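Local coordinates for protein uncharacterized esterase YxiM (Bacillus subtilis, PDB 2O14) that belongs to the GDSL lipolytic family and probably works as an esterase, although its natural substrate is not established, at residues A[192-197]-A[351-356]; A[231-236]-A[271-276]; A[257-262]-A[305-310]; A[309-314]-A[362-367]. All blocks are in the same frame, centred on the assembly; numbering follows the deposited sequence.

Contact 1: residues A[192-197]-A[351-356]; sequences PHYIDK and LARLAV
The ring of Tyr194 lies flat against the backbone and aliphatic root of Arg353, joining a loop to helix 345-361, the last helix of the SGNH-hydrolase (GDSL) domain. CG of Tyr194 stands anti to the carbonyl carbon (chi1 -73°), which sends the ring toward the helix, over Arg353. Arg353 CA sits 3.7 Å from the centroid of the Tyr194 ring and only 7° off its normal, a CH-pi contact over the face. Further out, Arg353 CB meets the ring atom CZ of Tyr194 at 3.5 Å. CG and CD of Arg353 follow the ring's outer end, and beyond them the bent chain leads the guanidinium away, steeply inclined to the ring at 74° and in a cation-pi contact with Tyr322. Ala352 suits its place because a small methyl lets the ring settle close: its CB is 3.9 Å from Tyr194 CD2. A tyrosine serves here since its hydroxyl hydrogen-bonds Asp349 one turn earlier in the helix. An alanine here would probably uncover the helix backbone at Arg353 and leave Asp349 without this partner. Beyond the ring the buried, branched Val356 takes up the contact, its CG1 against the carbonyl O of Tyr194. Its CG2 touches both Tyr194 CB at 3.7 Å and Ile195 CG2 at 3.8 Å.

Contact 2: residues A[231-236]-A[271-276]; sequences GDYFML and DVILST
Phe234 O accepts from Ile273 N in the middle of a parallel pair of strands, 233-236 and 271-275, whose directions differ by 19°. Five hydrogen bonds make the ladder. Asp271 N gives to Asp232 O at 3.1 Å; Phe234 N then gives to Asp271 O at 2.8 Å, and Ile273 N to Phe234 O at 2.9 Å. Leu236 N to Ile273 O and Ser275 N to Leu236 O complete it, so that Phe234 and Leu236 each bond to the residues on both sides of their partner, as parallel strands do. A water extends the polar end: it donates to Asp232 O and, at 2.7 Å, to Asp271 OD2, so an aspartate suits this partly exposed end of the strand.

Apolar contacts are divided between the two faces. On one, Ile273 is central: Ile273 CD1 lies 3.7 Å from Tyr233 CD1. Tighter still is the 3.4 Å between Ile273 CD1 and Met235 CE, the methyl of a selenomethionine whose flexible chain bends at chi3 (-101°) to bring it over. Tyr233 also runs beside Asp271, its CE1 3.6 Å from Asp271 CB. On the other face Leu236 and Leu274 lie side by side, Leu236 CD1 to Leu274 CD2 at 4.1 Å.

The pair supplies the two strands of a beta-alpha-beta unit whose connecting helix, 251-266, covers Phe234, Leu236, Val272 and Leu274. Behind the opposite face Tyr233 OH bonds Ala365 O in the C-terminal loop, while strands 164-169 and 311-313 flank the pair within the parallel sheet.

Contact 3: residues A[257-262]-A[305-310]; sequences VMRDMI and AEEEKT
Ile262 and Thr310 meet methyl to methyl at the inner end of this contact, while Arg259 reaches two glutamates at its outer end. The inner part is compact: Ile262 CG2 lies 3.5 Å from Thr310 CG2, the two side chains crossing at about a right angle, and 4.0 Å from Glu308 CB. Both residues also rest on Val272 and Leu274, so both methyl-bearing side chains help cover the sheet.

Toward solvent the packing gives way to charge. Arg259 CG stands anti to the backbone N (chi1 -174°), and after a bend at chi3 (-54°), which sets NE, the chain brings the guanidinium to the end of helix 298-307. There NH1 of Arg259 gives to Glu308 OE2 at 2.7 Å, essentially in the guanidinium plane. Its NH1 and NH2 also converge on the single oxygen OE1 of Glu307, with NH2 3.0 Å away. The Glu307 carboxylate is nearly coplanar with the guanidinium, whereas that of Glu308 is turned 71° from it. A leucine in place of Arg259 would probably leave Glu307 OE1 and Glu308 OE2 near each other without the cation between them.

Lys255 and Arg263 bind the remaining oxygens of Glu307 and Glu308, so three bases spaced four residues apart on helix 251-266 form one salt-bridge network. Such positive charge would probably offset two carboxylates placed unfavourably at a helix C terminus.

Contact 4: residues A[309-314]-A[362-367]; sequences KTYLID and QGIAGF
Ile364 packs on the ring of Tyr311, linking the C-terminal loop to the edge strand 311-313. From CB the isoleucine divides into two branches, and both use the ring. CG2 stands 4.2 Å above the ring plane of Tyr311, over its centre, and also touches Tyr233. CG1, set anti to the carbonyl carbon (chi1 -67°), comes 3.7 Å from Tyr311 CD1 and 3.8 Å from Tyr311 CE1; this is an off-centre CH-pi approach, 30° from the ring normal. At the tip, CD1 moves on to the root of the ring, 3.5 Å from Tyr311 CD1 and 3.9 Å from Tyr311 CB. The two side chains overlap while running in opposite senses, and the forked isoleucine lays one branch over the ring centre and the other along CD1 and CE1. Beside them the Gln362 chain extends toward strand 311-313.

Ile364 follows closely on the end of the helix. Gly363 ends helix 345-361 in a Schellman motif with positive phi, and a type II turn follows from Ile364 to Phe367, closed by Phe367 N to Ile364 O at 3.1 Å. Gly366 supplies the third position of that turn, where phi of 104° suits a residue lacking CB. Folding a last helix and its tail against the outer strand of a parallel sheet in this way fits the three-layered alpha/beta/alpha fold of SGNH hydrolases.

How the contacts relate
From the N terminus, the loop 192-197 opens contact 1, whose closure at 351-356 encloses contacts 2 and 3. Strand segment 231-236 opens contact 2, and contact 3 begins at 257-262 before contact 2 closes at 271-276, so these two cross: the helix between paired strands is itself tied onward to 305-310. Contact 4 starts where contact 3 ends, sharing Lys309 and Thr310; it follows contact 2 in series and crosses contact 1, closing at 362-367. Together they bind sheet, covering helices and C-terminal tail. Leu236 on Met258 joins contacts 2 and 3, Thr276 to Asp314 joins contacts 2 and 4, and Ile195 on Phe367 joins contacts 1 and 4.

Contact 1: residues A[192-197]-A[351-356]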
loop_
_atom_site.group_PDB
_atom_site.type_symbol
_atom_site.label_atom_id
_atom_site.label_comp_id
_atom_site.label_asym_id
_atom_site.label_seq_id
_atom_site.Cartn_x
_atom_site.Cartn_y
_atom_site.Cartn_z
ATOM N N PRO A 192 -10.004 -6.022 1.557
ATOM C CA PRO A 192 -11.115 -5.354 2.241
ATOM C C PRO A 192 -12.509 -5.897 1.918
ATOM O O PRO A 192 -13.437 -5.742 2.714
ATOM C CB PRO A 192 -10.928 -3.878 1.863
ATOM C CG PRO A 192 -10.116 -3.922 0.602
ATOM C CD PRO A 192 -9.158 -5.048 0.844
ATOM N N HIS A 193 -12.649 -6.551 0.768
ATOM C CA HIS A 193 -13.934 -7.121 0.364
ATOM C C HIS A 193 -14.209 -8.448 1.069
ATOM O O HIS A 193 -15.238 -9.081 0.823
ATOM C CB HIS A 193 -13.969 -7.360 -1.151
ATOM C CG HIS A 193 -13.771 -6.123 -1.972
ATOM N ND1 HIS A 193 -12.651 -5.327 -1.861
ATOM C CD2 HIS A 193 -14.537 -5.561 -2.937
ATOM C CE1 HIS A 193 -12.735 -4.329 -2.723
ATOM N NE2 HIS A 193 -13.870 -4.447 -3.388
ATOM N N TYR A 194 -13.297 -8.878 1.938
ATOM C CA TYR A 194 -13.476 -10.149 2.627
ATOM C C TYR A 194 -13.354 -10.144 4.142
ATOM O O TYR A 194 -13.664 -11.142 4.783
ATOM C CB TYR A 194 -12.533 -11.193 2.033
ATOM C CG TYR A 194 -12.981 -11.651 0.672
ATOM C CD1 TYR A 194 -14.097 -12.470 0.531
ATOM C CD2 TYR A 194 -12.325 -11.231 -0.479
ATOM C CE1 TYR A 194 -14.554 -12.858 -0.722
ATOM C CE2 TYR A 194 -12.773 -11.610 -1.740
ATOM C CZ TYR A 194 -13.892 -12.423 -1.854
ATOM O OH TYR A 194 -14.361 -12.783 -3.093
ATOM N N ILE A 195 -12.896 -9.043 4.723
ATOM C CA ILE A 195 -12.807 -8.979 6.176
ATOM C C ILE A 195 -13.736 -7.856 6.623
ATOM O O ILE A 195 -14.198 -7.069 5.799
ATOM C CB ILE A 195 -11.359 -8.708 6.674
ATOM C CG1 ILE A 195 -11.026 -7.222 6.573
ATOM C CG2 ILE A 195 -10.367 -9.534 5.866
ATOM C CD1 ILE A 195 -11.014 -6.701 5.175
ATOM N N ASP A 196 -14.025 -7.787 7.918
ATOM C CA ASP A 196 -14.916 -6.751 8.424
ATOM C C ASP A 196 -14.191 -5.427 8.642
ATOM O O ASP A 196 -13.242 -5.348 9.424
ATOM C CB ASP A 196 -15.567 -7.200 9.733
ATOM C CG ASP A 196 -16.527 -6.166 10.285
ATOM O OD1 ASP A 196 -17.486 -5.802 9.571
ATOM O OD2 ASP A 196 -16.322 -5.715 11.430
ATOM N N LYS A 197 -14.647 -4.388 7.948
ATOM C CA LYS A 197 -14.038 -3.068 8.063
ATOM C C LYS A 197 -14.193 -2.492 9.468
ATOM O O LYS A 197 -13.426 -1.617 9.877
ATOM C CB LYS A 197 -14.657 -2.105 7.048
ATOM C CG LYS A 197 -14.100 -0.684 7.129
ATOM C CD LYS A 197 -14.730 0.230 6.088
ATOM C CE LYS A 197 -14.183 1.646 6.193
ATOM N NZ LYS A 197 -12.707 1.709 5.985
ATOM N N LEU A 351 -7.986 -14.895 -5.033
ATOM C CA LEU A 351 -6.834 -15.112 -4.167
ATOM C C LEU A 351 -7.124 -14.558 -2.774
ATOM O O LEU A 351 -6.815 -15.195 -1.766
ATOM C CB LEU A 351 -5.590 -14.434 -4.748
ATOM C CG LEU A 351 -4.957 -15.102 -5.974
ATOM C CD1 LEU A 351 -3.834 -14.233 -6.530
ATOM C CD2 LEU A 351 -4.420 -16.459 -5.573
ATOM N N ALA A 352 -7.726 -13.374 -2.723
ATOM C CA ALA A 352 -8.055 -12.747 -1.447
ATOM C C ALA A 352 -9.075 -13.602 -0.709
ATOM O O ALA A 352 -8.977 -13.794 0.501
ATOM C CB ALA A 352 -8.612 -11.339 -1.678
ATOM N N ARG A 353 -10.055 -14.106 -1.453
ATOM C CA ARG A 353 -11.109 -14.952 -0.907
ATOM C C ARG A 353 -10.494 -16.184 -0.259
ATOM O O ARG A 353 -10.815 -16.531 0.878
ATOM C CB ARG A 353 -12.059 -15.367 -2.034
ATOM C CG ARG A 353 -13.232 -16.233 -1.608
ATOM C CD ARG A 353 -14.173 -16.495 -2.792
ATOM N NE ARG A 353 -13.536 -17.275 -3.852
ATOM C CZ ARG A 353 -13.135 -18.537 -3.714
ATOM N NH1 ARG A 353 -13.304 -19.170 -2.558
ATOM N NH2 ARG A 353 -12.558 -19.168 -4.729
ATOM N N LEU A 354 -9.606 -16.846 -0.992
ATOM C CA LEU A 354 -8.936 -18.036 -0.486
ATOM C C LEU A 354 -8.119 -17.723 0.760
ATOM O O LEU A 354 -8.122 -18.490 1.726
ATOM C CB LEU A 354 -8.015 -18.623 -1.562
ATOM C CG LEU A 354 -8.708 -19.244 -2.780
ATOM C CD1 LEU A 354 -7.688 -19.561 -3.864
ATOM C CD2 LEU A 354 -9.452 -20.502 -2.340
ATOM N N ALA A 355 -7.419 -16.593 0.734
ATOM C CA ALA A 355 -6.587 -16.188 1.855
ATOM C C ALA A 355 -7.396 -16.069 3.141
ATOM O O ALA A 355 -7.034 -16.650 4.162
ATOM C CB ALA A 355 -5.892 -14.859 1.543
ATOM N N VAL A 356 -8.490 -15.319 3.090
ATOM C CA VAL A 356 -9.332 -15.123 4.271
ATOM C C VAL A 356 -10.031 -16.419 4.695
ATOM O O VAL A 356 -10.172 -16.699 5.889
ATOM C CB VAL A 356 -10.377 -14.011 4.019
ATOM C CG1 VAL A 356 -11.307 -13.882 5.210
ATOM C CG2 VAL A 356 -9.662 -12.682 3.772
#

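Contact 2: residues A[231-236]-A[271-276]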
loop_
_atom_site.group_PDB
_atom_site.type_symbol
_atom_site.label_atom_id
_atom_site.label_comp_id
_atom_site.label_asym_id
_atom_site.label_seq_id
_atom_site.Cartn_x
_atom_site.Cartn_y
_atom_site.Cartn_z
ATOM N N GLY A 231 -2.292 -6.419 18.292
ATOM C CA GLY A 231 -3.639 -6.472 17.765
ATOM C C GLY A 231 -3.646 -6.454 16.251
ATOM O O GLY A 231 -4.546 -7.021 15.623
ATOM N N ASP A 232 -2.642 -5.806 15.664
ATOM C CA ASP A 232 -2.536 -5.713 14.213
ATOM C C ASP A 232 -1.907 -6.959 13.590
ATOM O O ASP A 232 -1.361 -7.820 14.285
ATOM C CB ASP A 232 -1.694 -4.497 13.802
ATOM C CG ASP A 232 -2.282 -3.182 14.280
ATOM O OD1 ASP A 232 -3.525 -3.062 14.341
ATOM O OD2 ASP A 232 -1.493 -2.261 14.576
ATOM N N TYR A 233 -1.987 -7.034 12.266
ATOM C CA TYR A 233 -1.410 -8.141 11.520
ATOM C C TYR A 233 -0.546 -7.605 10.386
ATOM O O TYR A 233 -0.914 -6.636 9.715
ATOM C CB TYR A 233 -2.511 -9.033 10.935
ATOM C CG TYR A 233 -3.172 -9.935 11.945
ATOM C CD1 TYR A 233 -2.477 -10.992 12.524
ATOM C CD2 TYR A 233 -4.499 -9.740 12.316
ATOM C CE1 TYR A 233 -3.088 -11.839 13.451
ATOM C CE2 TYR A 233 -5.122 -10.581 13.241
ATOM C CZ TYR A 233 -4.409 -11.628 13.803
ATOM O OH TYR A 233 -5.022 -12.459 14.717
ATOM N N PHE A 234 0.619 -8.217 10.198
ATOM C CA PHE A 234 1.508 -7.843 9.106
ATOM C C PHE A 234 1.379 -8.999 8.124
ATOM O O PHE A 234 1.931 -10.075 8.350
ATOM C CB PHE A 234 2.955 -7.715 9.588
ATOM C CG PHE A 234 3.953 -7.503 8.475
ATOM C CD1 PHE A 234 3.647 -6.691 7.381
ATOM C CD2 PHE A 234 5.220 -8.084 8.541
ATOM C CE1 PHE A 234 4.589 -6.456 6.366
ATOM C CE2 PHE A 234 6.172 -7.854 7.533
ATOM C CZ PHE A 234 5.852 -7.037 6.445
HETATM N N MSE A 235 0.619 -8.786 7.057
HETATM C CA MSE A 235 0.410 -9.816 6.048
HETATM C C MSE A 235 1.450 -9.605 4.965
HETATM O O MSE A 235 1.386 -8.635 4.205
HETATM C CB MSE A 235 -0.997 -9.699 5.483
HETATM C CG MSE A 235 -1.425 -10.879 4.650
HETATM SE SE MSE A 235 -3.336 -11.085 4.741
HETATM C CE MSE A 235 -3.408 -12.524 6.030
ATOM N N LEU A 236 2.410 -10.523 4.904
ATOM C CA LEU A 236 3.524 -10.420 3.968
ATOM C C LEU A 236 3.627 -11.557 2.943
ATOM O O LEU A 236 3.592 -12.738 3.295
ATOM C CB LEU A 236 4.819 -10.315 4.795
ATOM C CG LEU A 236 6.209 -9.995 4.226
ATOM C CD1 LEU A 236 6.788 -11.224 3.585
ATOM C CD2 LEU A 236 6.129 -8.848 3.239
ATOM N N ASP A 271 1.281 -9.287 15.166
ATOM C CA ASP A 271 1.450 -10.640 14.647
ATOM C C ASP A 271 1.792 -10.647 13.163
ATOM O O ASP A 271 1.495 -9.695 12.437
ATOM C CB ASP A 271 0.189 -11.473 14.887
ATOM C CG ASP A 271 -0.016 -11.807 16.350
ATOM O OD1 ASP A 271 0.953 -12.274 16.989
ATOM O OD2 ASP A 271 -1.141 -11.609 16.857
ATOM N N VAL A 272 2.418 -11.733 12.722
ATOM C CA VAL A 272 2.814 -11.865 11.330
ATOM C C VAL A 272 2.155 -13.046 10.634
ATOM O O VAL A 272 2.116 -14.156 11.173
ATOM C CB VAL A 272 4.334 -12.052 11.197
ATOM C CG1 VAL A 272 4.708 -12.159 9.729
ATOM C CG2 VAL A 272 5.063 -10.899 11.852
ATOM N N ILE A 273 1.641 -12.795 9.433
ATOM C CA ILE A 273 1.018 -13.835 8.625
ATOM C C ILE A 273 1.784 -13.904 7.307
ATOM O O ILE A 273 1.680 -12.994 6.478
ATOM C CB ILE A 273 -0.459 -13.515 8.295
ATOM C CG1 ILE A 273 -1.277 -13.379 9.583
ATOM C CG2 ILE A 273 -1.039 -14.617 7.410
ATOM C CD1 ILE A 273 -2.658 -12.820 9.358
ATOM N N LEU A 274 2.558 -14.970 7.119
ATOM C CA LEU A 274 3.325 -15.140 5.888
ATOM C C LEU A 274 2.488 -15.882 4.852
ATOM O O LEU A 274 1.699 -16.760 5.198
ATOM C CB LEU A 274 4.606 -15.930 6.154
ATOM C CG LEU A 274 5.635 -15.332 7.115
ATOM C CD1 LEU A 274 6.784 -16.306 7.267
ATOM C CD2 LEU A 274 6.135 -13.985 6.592
ATOM N N SER A 275 2.665 -15.526 3.583
ATOM C CA SER A 275 1.927 -16.170 2.505
ATOM C C SER A 275 2.850 -16.641 1.391
ATOM O O SER A 275 3.743 -15.911 0.965
ATOM C CB SER A 275 0.892 -15.204 1.927
ATOM O OG SER A 275 0.231 -15.767 0.804
ATOM N N THR A 276 2.643 -17.868 0.927
ATOM C CA THR A 276 3.444 -18.400 -0.169
ATOM C C THR A 276 2.784 -17.872 -1.438
ATOM O O THR A 276 1.602 -18.114 -1.678
ATOM C CB THR A 276 3.441 -19.946 -0.177
ATOM O OG1 THR A 276 2.090 -20.424 -0.204
ATOM C CG2 THR A 276 4.145 -20.483 1.071
HETATM O O HOH W 1 -2.452 -9.243 16.595
#

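Contact 3: residues A[257-262]-A[305-310]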
loop_
_atom_site.group_PDB
_atom_site.type_symbol
_atom_site.label_atom_id
_atom_site.label_comp_id
_atom_site.label_asym_id
_atom_site.label_seq_id
_atom_site.Cartn_x
_atom_site.Cartn_y
_atom_site.Cartn_z
ATOM N N VAL A 257 16.702 -11.838 5.499
ATOM C CA VAL A 257 16.029 -10.546 5.482
ATOM C C VAL A 257 14.602 -10.695 5.983
ATOM O O VAL A 257 14.124 -9.892 6.789
ATOM C CB VAL A 257 15.988 -9.959 4.058
ATOM C CG1 VAL A 257 15.129 -8.699 4.037
ATOM C CG2 VAL A 257 17.400 -9.652 3.590
HETATM N N MSE A 258 13.928 -11.727 5.487
HETATM C CA MSE A 258 12.553 -12.011 5.878
HETATM C C MSE A 258 12.479 -12.246 7.380
HETATM O O MSE A 258 11.582 -11.737 8.048
HETATM C CB MSE A 258 12.044 -13.245 5.131
HETATM C CG MSE A 258 11.832 -13.026 3.643
HETATM SE SE MSE A 258 10.181 -12.064 3.273
HETATM C CE MSE A 258 8.954 -13.562 3.481
ATOM N N ARG A 259 13.432 -13.014 7.903
ATOM C CA ARG A 259 13.485 -13.325 9.329
ATOM C C ARG A 259 13.573 -12.049 10.159
ATOM O O ARG A 259 12.872 -11.894 11.157
ATOM C CB ARG A 259 14.699 -14.207 9.631
ATOM C CG ARG A 259 14.770 -14.711 11.067
ATOM C CD ARG A 259 16.115 -15.366 11.339
ATOM N NE ARG A 259 16.429 -16.409 10.368
ATOM C CZ ARG A 259 15.805 -17.582 10.294
ATOM N NH1 ARG A 259 14.825 -17.876 11.138
ATOM N NH2 ARG A 259 16.161 -18.464 9.369
ATOM N N ASP A 260 14.444 -11.138 9.736
ATOM C CA ASP A 260 14.643 -9.876 10.434
ATOM C C ASP A 260 13.370 -9.039 10.481
ATOM O O ASP A 260 13.014 -8.509 11.535
ATOM C CB ASP A 260 15.755 -9.076 9.760
ATOM C CG ASP A 260 16.061 -7.789 10.486
ATOM O OD1 ASP A 260 16.537 -7.848 11.642
ATOM O OD2 ASP A 260 15.817 -6.715 9.902
HETATM N N MSE A 261 12.689 -8.915 9.346
HETATM C CA MSE A 261 11.454 -8.138 9.296
HETATM C C MSE A 261 10.425 -8.705 10.264
HETATM O O MSE A 261 9.762 -7.960 10.983
HETATM C CB MSE A 261 10.861 -8.137 7.884
HETATM C CG MSE A 261 11.694 -7.406 6.853
HETATM SE SE MSE A 261 10.612 -6.842 5.346
HETATM C CE MSE A 261 10.716 -8.442 4.255
ATOM N N ILE A 262 10.292 -10.030 10.272
ATOM C CA ILE A 262 9.343 -10.695 11.161
ATOM C C ILE A 262 9.649 -10.368 12.620
ATOM O O ILE A 262 8.746 -10.079 13.408
ATOM C CB ILE A 262 9.393 -12.227 10.981
ATOM C CG1 ILE A 262 8.931 -12.599 9.574
ATOM C CG2 ILE A 262 8.526 -12.904 12.038
ATOM C CD1 ILE A 262 9.236 -14.028 9.194
ATOM N N ALA A 305 8.051 -19.754 8.815
ATOM C CA ALA A 305 6.813 -19.758 9.586
ATOM C C ALA A 305 6.957 -20.611 10.847
ATOM O O ALA A 305 6.460 -20.251 11.918
ATOM C CB ALA A 305 5.672 -20.276 8.727
ATOM N N GLU A 306 7.651 -21.737 10.709
ATOM C CA GLU A 306 7.871 -22.666 11.813
ATOM C C GLU A 306 8.952 -22.160 12.760
ATOM O O GLU A 306 8.777 -22.171 13.978
ATOM C CB GLU A 306 8.274 -24.033 11.259
ATOM C CG GLU A 306 7.294 -24.574 10.229
ATOM C CD GLU A 306 7.829 -25.783 9.482
ATOM O OE1 GLU A 306 8.898 -25.659 8.841
ATOM O OE2 GLU A 306 7.179 -26.852 9.531
ATOM N N GLU A 307 10.064 -21.713 12.186
ATOM C CA GLU A 307 11.193 -21.201 12.954
ATOM C C GLU A 307 10.885 -19.931 13.750
ATOM O O GLU A 307 11.306 -19.798 14.903
ATOM C CB GLU A 307 12.369 -20.930 12.018
ATOM C CG GLU A 307 13.002 -22.175 11.438
ATOM C CD GLU A 307 13.961 -21.852 10.313
ATOM O OE1 GLU A 307 14.685 -20.843 10.426
ATOM O OE2 GLU A 307 13.998 -22.609 9.321
ATOM N N GLU A 308 10.164 -18.995 13.134
ATOM C CA GLU A 308 9.818 -17.736 13.794
ATOM C C GLU A 308 8.415 -17.752 14.391
ATOM O O GLU A 308 7.949 -16.751 14.929
ATOM C CB GLU A 308 9.946 -16.571 12.810
ATOM C CG GLU A 308 11.350 -16.386 12.251
ATOM C CD GLU A 308 12.404 -16.265 13.344
ATOM O OE1 GLU A 308 12.192 -15.475 14.290
ATOM O OE2 GLU A 308 13.445 -16.953 13.254
ATOM N N LYS A 309 7.745 -18.893 14.285
ATOM C CA LYS A 309 6.403 -19.052 14.827
ATOM C C LYS A 309 5.421 -17.977 14.359
ATOM O O LYS A 309 4.868 -17.226 15.162
ATOM C CB LYS A 309 6.470 -19.063 16.356
ATOM C CG LYS A 309 7.390 -20.133 16.913
ATOM C CD LYS A 309 7.469 -20.072 18.429
ATOM C CE LYS A 309 8.445 -21.109 18.962
ATOM N NZ LYS A 309 8.055 -22.492 18.561
ATOM N N THR A 310 5.203 -17.910 13.052
ATOM C CA THR A 310 4.271 -16.942 12.493
ATOM C C THR A 310 3.083 -17.718 11.938
ATOM O O THR A 310 3.133 -18.943 11.842
ATOM C CB THR A 310 4.903 -16.152 11.335
ATOM O OG1 THR A 310 5.048 -17.011 10.194
ATOM C CG2 THR A 310 6.272 -15.620 11.736
#

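Contact 4: residues A[309-314]-A[362-367]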
loop_
_atom_site.group_PDB
_atom_site.type_symbol
_atom_site.label_atom_id
_atom_site.label_comp_id
_atom_site.label_asym_id
_atom_site.label_seq_id
_atom_site.Cartn_x
_atom_site.Cartn_y
_atom_site.Cartn_z
ATOM N N LYS A 309 7.745 -18.893 14.285
ATOM C CA LYS A 309 6.403 -19.052 14.827
ATOM C C LYS A 309 5.421 -17.977 14.359
ATOM O O LYS A 309 4.868 -17.226 15.162
ATOM C CB LYS A 309 6.470 -19.063 16.356
ATOM C CG LYS A 309 7.390 -20.133 16.913
ATOM C CD LYS A 309 7.469 -20.072 18.429
ATOM C CE LYS A 309 8.445 -21.109 18.962
ATOM N NZ LYS A 309 8.055 -22.492 18.561
ATOM N N THR A 310 5.203 -17.910 13.052
ATOM C CA THR A 310 4.271 -16.942 12.493
ATOM C C THR A 310 3.083 -17.718 11.938
ATOM O O THR A 310 3.133 -18.943 11.842
ATOM C CB THR A 310 4.903 -16.152 11.335
ATOM O OG1 THR A 310 5.048 -17.011 10.194
ATOM C CG2 THR A 310 6.272 -15.620 11.736
ATOM N N TYR A 311 2.008 -17.014 11.595
ATOM C CA TYR A 311 0.847 -17.664 11.002
ATOM C C TYR A 311 1.244 -17.893 9.548
ATOM O O TYR A 311 2.124 -17.200 9.027
ATOM C CB TYR A 311 -0.383 -16.762 11.088
ATOM C CG TYR A 311 -0.948 -16.643 12.485
ATOM C CD1 TYR A 311 -1.546 -17.735 13.112
ATOM C CD2 TYR A 311 -0.872 -15.445 13.187
ATOM C CE1 TYR A 311 -2.054 -17.635 14.407
ATOM C CE2 TYR A 311 -1.375 -15.332 14.484
ATOM C CZ TYR A 311 -1.964 -16.428 15.087
ATOM O OH TYR A 311 -2.460 -16.318 16.366
ATOM N N LEU A 312 0.609 -18.855 8.891
ATOM C CA LEU A 312 0.953 -19.163 7.508
ATOM C C LEU A 312 -0.232 -19.524 6.627
ATOM O O LEU A 312 -1.045 -20.389 6.977
ATOM C CB LEU A 312 1.962 -20.320 7.465
ATOM C CG LEU A 312 2.342 -20.849 6.078
ATOM C CD1 LEU A 312 3.253 -19.849 5.382
ATOM C CD2 LEU A 312 3.044 -22.198 6.213
ATOM N N ILE A 313 -0.318 -18.851 5.483
ATOM C CA ILE A 313 -1.359 -19.105 4.498
ATOM C C ILE A 313 -0.590 -19.657 3.309
ATOM O O ILE A 313 0.187 -18.932 2.686
ATOM C CB ILE A 313 -2.070 -17.813 4.041
ATOM C CG1 ILE A 313 -2.696 -17.093 5.235
ATOM C CG2 ILE A 313 -3.145 -18.152 3.017
ATOM C CD1 ILE A 313 -3.785 -17.877 5.921
ATOM N N ASP A 314 -0.778 -20.938 3.006
ATOM C CA ASP A 314 -0.072 -21.541 1.879
ATOM C C ASP A 314 -0.875 -21.267 0.618
ATOM O O ASP A 314 -1.363 -22.192 -0.038
ATOM C CB ASP A 314 0.074 -23.052 2.076
ATOM C CG ASP A 314 1.279 -23.618 1.353
ATOM O OD1 ASP A 314 1.693 -23.037 0.325
ATOM O OD2 ASP A 314 1.808 -24.652 1.809
ATOM N N GLN A 362 -8.201 -21.597 10.215
ATOM C CA GLN A 362 -7.219 -21.730 11.284
ATOM C C GLN A 362 -7.702 -21.060 12.565
ATOM O O GLN A 362 -7.046 -21.147 13.604
ATOM C CB GLN A 362 -5.880 -21.112 10.873
ATOM C CG GLN A 362 -5.246 -21.731 9.644
ATOM C CD GLN A 362 -3.802 -21.302 9.467
ATOM O OE1 GLN A 362 -3.209 -21.493 8.405
ATOM N NE2 GLN A 362 -3.225 -20.727 10.517
ATOM N N GLY A 363 -8.847 -20.388 12.484
ATOM C CA GLY A 363 -9.395 -19.714 13.648
ATOM C C GLY A 363 -8.530 -18.570 14.148
ATOM O O GLY A 363 -8.481 -18.298 15.347
ATOM N N ILE A 364 -7.845 -17.891 13.235
ATOM C CA ILE A 364 -6.989 -16.778 13.619
ATOM C C ILE A 364 -7.824 -15.584 14.082
ATOM O O ILE A 364 -8.711 -15.111 13.369
ATOM C CB ILE A 364 -6.072 -16.379 12.456
ATOM C CG1 ILE A 364 -5.085 -17.521 12.182
ATOM C CG2 ILE A 364 -5.329 -15.094 12.786
ATOM C CD1 ILE A 364 -4.223 -17.315 10.967
ATOM N N ALA A 365 -7.528 -15.113 15.289
ATOM C CA ALA A 365 -8.243 -14.000 15.910
ATOM C C ALA A 365 -8.546 -12.815 14.997
ATOM O O ALA A 365 -7.642 -12.217 14.415
ATOM C CB ALA A 365 -7.475 -13.523 17.137
ATOM N N GLY A 366 -9.827 -12.477 14.893
ATOM C CA GLY A 366 -10.242 -11.359 14.068
ATOM C C GLY A 366 -10.869 -11.751 12.746
ATOM O O GLY A 366 -11.542 -10.939 12.110
ATOM N N PHE A 367 -10.650 -12.991 12.322
ATOM C CA PHE A 367 -11.204 -13.464 11.059
ATOM C C PHE A 367 -12.296 -14.511 11.251
ATOM O O PHE A 367 -13.270 -14.483 10.472
ATOM C CB PHE A 367 -10.095 -14.031 10.173
ATOM C CG PHE A 367 -9.005 -13.045 9.868
ATOM C CD1 PHE A 367 -7.895 -12.933 10.698
ATOM C CD2 PHE A 367 -9.100 -12.209 8.761
ATOM C CE1 PHE A 367 -6.887 -12.002 10.428
ATOM C CE2 PHE A 367 -8.100 -11.275 8.482
ATOM C CZ PHE A 367 -6.993 -11.172 9.319
#